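Local coordinates for hypothetical protein HI0074 (PDB 1JOG), which is probably the RNase toxin of a type VII toxin-antitoxin pair, neutralised by its antitoxin MntA, with which it forms a complex, at residues R28-F31 / D32-S36; E131-F134 / L135-L139. All coordinates share one frame; numbering follows the deposited sequence.

How the contacts relate
Both contacts are local ones between neighbours in sequence, and they share no element of the fold. Contact 1 is a surface contact. It spans the short helix 28-31 and the loop that leads into helix 36-68, at the dimer interface. Contact 2 is partly buried and lies wholly on helix 125-140, whose inner side packs on helices 8-26, 36-68 and 96-106. Their centres are 31 Å apart and they do not touch. Contact 1 relies on a side-chain amide laid on an indole, on one short, nearly straight bond to a carbonyl, and on water. Contact 2 is regular helical backbone bonding, with Leu-135, Leu-136 and Ser-132 buried and Phe-134 exposed.

Contact 1: R28-F31 / D32-S36; sequences RNWF and DMQPS
Gln-34 folds back over the indole of Trp-30 and bonds to that residue's own carbonyl. NE2 donates to Trp-30 O at 2.5 Å in a nearly straight bond (169°). The oxygen lies close to the plane of the amide, while NE2 stands above the carbonyl plane. CG lies beside the backbone N (chi1 -50°), and a bend at chi2 brings the amide back over the ring. The amide then stacks on the ring with the planes 21° apart, and NE2 sits 3.0 Å above the indole plane, toward its rim. CG of Gln-34 adds a CH-pi contact, 3.9 Å from the centroid of the six-membered ring of Trp-30. Trp-30 O takes a second, weak bond from Met-33 N at 3.4 Å. Gln-34 N makes a weak bond to Phe-31 O at 3.5 Å; that oxygen also takes a weak bond from Gln-39 NE2. Asp-32 N donates to Arg-28 O, whose modelled place is less sure. A water donates both to Asn-29 OD1, at 3.1 Å, and to Asp-32 OD1, at 2.9 Å, bridging the two side chains. Trp-30 also packs on Leu-42 of helix 36-68 and on Val-38 of the second subunit, and Gln-34 packs on Trp-30 of that subunit, so this turn belongs to the homodimer interface. Pro-35 follows as the N-cap of helix 36-68. The Gln-34 side chain thus serves the carbonyl that its backbone N would reach in a continuing alpha-helix, and the same bond probably helps to keep the amide stacked over the indole face.

Contact 2: E131-F134 / L135-L139; sequences ESSF and LLEQL
Glu-137 lies one helical turn beyond Ser-133, and its side chain runs back past that residue. CB starts 3.6 Å from Ser-133 O. CG follows at 3.8 Å from the same Ser-133 O, and there the chain bends sharply (chi2 27°). The bend puts CD 3.6 Å from Ser-133 O. OE1 then comes within 2.8 Å of Ser-133 O, a meeting of two acceptors and no bond. OE1 also lies 3.5 Å from Ser-133 OG, at best a weak bond, since the serine proton has another acceptor within reach. OE2 makes a salt bridge with Arg-140 NH1. The backbone here has the i to i+4 bonding of an alpha-helix. Leu-135 N donates to Glu-131 O and Leu-136 N to Ser-132 O, both at 3.1 Å and nearly straight. Glu-137 N donates to Ser-133 O at 3.2 Å, more bent (139°) and from above the carbonyl plane. This is helix 125-140 of an all-helical fold. Leu-135 faces inward, onto Met-61 of helix 36-68 and Trp-99 of helix 96-106, while Leu-136 packs on Phe-15 of helix 8-26. Ser-132 OG has Phe-128 O as its main acceptor, with Leu-129 O a second possible one. Gln-138 NE2 donates to Gly-91 O.

Contact 1: R28-F31 / D32-S36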
loop_
_atom_site.group_PDB
_atom_site.type_symbol
_atom_site.label_atom_id
_atom_site.label_comp_id
_atom_site.label_asym_id
_atom_site.label_seq_id
_atom_site.Cartn_x
_atom_site.Cartn_y
_atom_site.Cartn_z
ATOM N N ARG A 28 -21.626 -7.750 -8.914
ATOM C CA ARG A 28 -22.242 -6.463 -9.029
ATOM C C ARG A 28 -23.468 -6.218 -8.147
ATOM O O ARG A 28 -23.634 -5.154 -7.529
ATOM C CB ARG A 28 -22.509 -6.277 -10.490
ATOM C CG ARG A 28 -21.163 -6.157 -11.174
ATOM C CD ARG A 28 -20.952 -4.763 -11.780
ATOM N NE ARG A 28 -21.515 -4.704 -13.139
ATOM C CZ ARG A 28 -21.619 -3.604 -13.888
ATOM N NH1 ARG A 28 -21.190 -2.415 -13.415
ATOM N NH2 ARG A 28 -22.162 -3.691 -15.118
ATOM N N ASN A 29 -24.329 -7.219 -8.088
ATOM C CA ASN A 29 -25.515 -7.151 -7.261
ATOM C C ASN A 29 -25.169 -6.943 -5.810
ATOM O O ASN A 29 -25.871 -6.249 -5.101
ATOM C CB ASN A 29 -26.303 -8.463 -7.361
ATOM C CG ASN A 29 -27.371 -8.404 -8.398
ATOM O OD1 ASN A 29 -28.162 -7.449 -8.428
ATOM N ND2 ASN A 29 -27.429 -9.428 -9.250
ATOM N N TRP A 30 -24.089 -7.572 -5.360
ATOM C CA TRP A 30 -23.721 -7.447 -3.956
ATOM C C TRP A 30 -22.998 -6.165 -3.739
ATOM O O TRP A 30 -23.378 -5.428 -2.822
ATOM C CB TRP A 30 -22.830 -8.583 -3.514
ATOM C CG TRP A 30 -22.431 -8.392 -2.120
ATOM C CD1 TRP A 30 -23.162 -8.694 -1.024
ATOM C CD2 TRP A 30 -21.217 -7.815 -1.650
ATOM N NE1 TRP A 30 -22.494 -8.338 0.098
ATOM C CE2 TRP A 30 -21.282 -7.802 -0.249
ATOM C CE3 TRP A 30 -20.078 -7.325 -2.276
ATOM C CZ2 TRP A 30 -20.240 -7.313 0.555
ATOM C CZ3 TRP A 30 -19.047 -6.846 -1.501
ATOM C CH2 TRP A 30 -19.133 -6.843 -0.080
ATOM N N PHE A 31 -21.968 -5.907 -4.575
ATOM C CA PHE A 31 -21.149 -4.676 -4.542
ATOM C C PHE A 31 -21.957 -3.372 -4.838
ATOM O O PHE A 31 -21.680 -2.344 -4.248
ATOM C CB PHE A 31 -19.997 -4.776 -5.548
ATOM C CG PHE A 31 -18.998 -3.638 -5.457
ATOM C CD1 PHE A 31 -17.948 -3.678 -4.551
ATOM C CD2 PHE A 31 -19.057 -2.590 -6.343
ATOM C CE1 PHE A 31 -17.013 -2.729 -4.527
ATOM C CE2 PHE A 31 -18.119 -1.609 -6.336
ATOM C CZ PHE A 31 -17.081 -1.662 -5.440
ATOM N N ASP A 32 -22.972 -3.403 -5.704
ATOM C CA ASP A 32 -23.741 -2.152 -5.970
ATOM C C ASP A 32 -24.594 -1.642 -4.765
ATOM O O ASP A 32 -24.947 -0.466 -4.674
ATOM C CB ASP A 32 -24.668 -2.358 -7.173
ATOM C CG ASP A 32 -23.917 -2.515 -8.469
ATOM O OD1 ASP A 32 -24.552 -2.972 -9.449
ATOM O OD2 ASP A 32 -22.712 -2.174 -8.519
HETATM N N MSE A 33 -24.924 -2.562 -3.871
HETATM C CA MSE A 33 -25.725 -2.352 -2.673
HETATM C C MSE A 33 -24.972 -1.722 -1.500
HETATM O O MSE A 33 -25.551 -1.023 -0.679
HETATM C CB MSE A 33 -26.271 -3.739 -2.192
HETATM C CG MSE A 33 -27.391 -4.379 -3.010
HETATM SE SE MSE A 33 -27.968 -6.055 -2.252
HETATM C CE MSE A 33 -28.192 -5.484 -0.467
ATOM N N GLN A 34 -23.689 -2.051 -1.400
ATOM C CA GLN A 34 -22.837 -1.628 -0.297
ATOM C C GLN A 34 -22.705 -0.140 -0.129
ATOM O O GLN A 34 -22.856 0.611 -1.079
ATOM C CB GLN A 34 -21.435 -2.189 -0.455
ATOM C CG GLN A 34 -21.396 -3.664 -0.720
ATOM C CD GLN A 34 -22.262 -4.458 0.224
ATOM O OE1 GLN A 34 -22.198 -4.311 1.447
ATOM N NE2 GLN A 34 -23.069 -5.329 -0.340
ATOM N N PRO A 35 -22.455 0.316 1.093
ATOM C CA PRO A 35 -22.334 1.765 1.098
ATOM C C PRO A 35 -21.066 2.267 0.348
ATOM O O PRO A 35 -20.085 1.561 0.126
ATOM C CB PRO A 35 -22.361 2.102 2.587
ATOM C CG PRO A 35 -22.105 0.815 3.271
ATOM C CD PRO A 35 -22.767 -0.196 2.434
ATOM N N SER A 36 -21.155 3.497 -0.095
ATOM C CA SER A 36 -20.088 4.185 -0.813
ATOM C C SER A 36 -18.691 3.939 -0.243
ATOM O O SER A 36 -17.784 3.630 -0.992
ATOM C CB SER A 36 -20.354 5.689 -0.758
ATOM O OG SER A 36 -19.775 6.351 -1.833
HETATM O O HOH W 1 -26.869 -4.714 -9.284
#

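Contact 2: E131-F134 / L135-L139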
loop_
_atom_site.group_PDB
_atom_site.type_symbol
_atom_site.label_atom_id
_atom_site.label_comp_id
_atom_site.label_asym_id
_atom_site.label_seq_id
_atom_site.Cartn_x
_atom_site.Cartn_y
_atom_site.Cartn_z
ATOM N N GLU A 131 -1.224 -13.233 -15.765
ATOM C CA GLU A 131 0.256 -13.297 -15.754
ATOM C C GLU A 131 0.879 -13.799 -14.487
ATOM O O GLU A 131 1.795 -14.623 -14.496
ATOM C CB GLU A 131 0.884 -11.907 -16.048
ATOM C CG GLU A 131 0.686 -11.395 -17.469
ATOM C CD GLU A 131 1.052 -12.433 -18.529
ATOM O OE1 GLU A 131 0.176 -12.826 -19.341
ATOM O OE2 GLU A 131 2.206 -12.868 -18.526
ATOM N N SER A 132 0.406 -13.236 -13.386
ATOM C CA SER A 132 0.905 -13.567 -12.063
ATOM C C SER A 132 0.623 -15.041 -11.832
ATOM O O SER A 132 1.437 -15.750 -11.271
ATOM C CB SER A 132 0.254 -12.655 -10.986
ATOM O OG SER A 132 -1.137 -12.865 -10.813
ATOM N N SER A 133 -0.561 -15.501 -12.224
ATOM C CA SER A 133 -0.856 -16.927 -12.100
ATOM C C SER A 133 0.046 -17.756 -13.022
ATOM O O SER A 133 0.294 -18.897 -12.729
ATOM C CB SER A 133 -2.247 -17.216 -12.547
ATOM O OG SER A 133 -2.594 -18.577 -12.431
ATOM N N PHE A 134 0.521 -17.234 -14.153
ATOM C CA PHE A 134 1.356 -18.133 -14.938
ATOM C C PHE A 134 2.647 -18.318 -14.196
ATOM O O PHE A 134 3.111 -19.412 -14.084
ATOM C CB PHE A 134 1.661 -17.615 -16.347
ATOM C CG PHE A 134 0.687 -18.101 -17.422
ATOM C CD1 PHE A 134 -0.518 -17.402 -17.680
ATOM C CD2 PHE A 134 1.026 -19.187 -18.264
ATOM C CE1 PHE A 134 -1.358 -17.757 -18.761
ATOM C CE2 PHE A 134 0.173 -19.548 -19.350
ATOM C CZ PHE A 134 -1.014 -18.824 -19.593
ATOM N N LEU A 135 3.212 -17.228 -13.698
ATOM C CA LEU A 135 4.453 -17.266 -12.963
ATOM C C LEU A 135 4.381 -18.284 -11.853
ATOM O O LEU A 135 5.260 -19.116 -11.687
ATOM C CB LEU A 135 4.714 -15.903 -12.332
ATOM C CG LEU A 135 5.693 -15.921 -11.168
ATOM C CD1 LEU A 135 7.157 -16.181 -11.813
ATOM C CD2 LEU A 135 5.753 -14.593 -10.484
ATOM N N LEU A 136 3.331 -18.193 -11.062
ATOM C CA LEU A 136 3.153 -19.105 -9.949
ATOM C C LEU A 136 3.117 -20.533 -10.461
ATOM O O LEU A 136 3.474 -21.434 -9.737
ATOM C CB LEU A 136 1.858 -18.781 -9.259
ATOM C CG LEU A 136 1.602 -18.960 -7.788
ATOM C CD1 LEU A 136 0.215 -18.359 -7.551
ATOM C CD2 LEU A 136 1.645 -20.415 -7.373
ATOM N N GLU A 137 2.650 -20.740 -11.697
ATOM C CA GLU A 137 2.598 -22.075 -12.315
ATOM C C GLU A 137 4.033 -22.610 -12.533
ATOM O O GLU A 137 4.398 -23.709 -12.088
ATOM C CB GLU A 137 1.875 -21.997 -13.657
ATOM C CG GLU A 137 0.497 -22.564 -13.607
ATOM C CD GLU A 137 -0.098 -22.473 -12.199
ATOM O OE1 GLU A 137 -0.671 -21.407 -11.795
ATOM O OE2 GLU A 137 0.034 -23.498 -11.490
ATOM N N GLN A 138 4.846 -21.831 -13.239
ATOM C CA GLN A 138 6.211 -22.231 -13.450
ATOM C C GLN A 138 6.931 -22.469 -12.125
ATOM O O GLN A 138 7.639 -23.457 -11.984
ATOM C CB GLN A 138 6.948 -21.187 -14.267
ATOM C CG GLN A 138 6.319 -20.946 -15.623
ATOM C CD GLN A 138 6.359 -22.188 -16.489
ATOM O OE1 GLN A 138 5.338 -22.847 -16.688
ATOM N NE2 GLN A 138 7.544 -22.520 -17.000
ATOM N N LEU A 139 6.756 -21.584 -11.147
ATOM C CA LEU A 139 7.448 -21.759 -9.873
ATOM C C LEU A 139 6.966 -22.954 -9.132
ATOM O O LEU A 139 7.700 -23.477 -8.298
ATOM C CB LEU A 139 7.270 -20.559 -8.968
ATOM C CG LEU A 139 7.781 -19.250 -9.508
ATOM C CD1 LEU A 139 7.192 -18.073 -8.699
ATOM C CD2 LEU A 139 9.270 -19.269 -9.474
#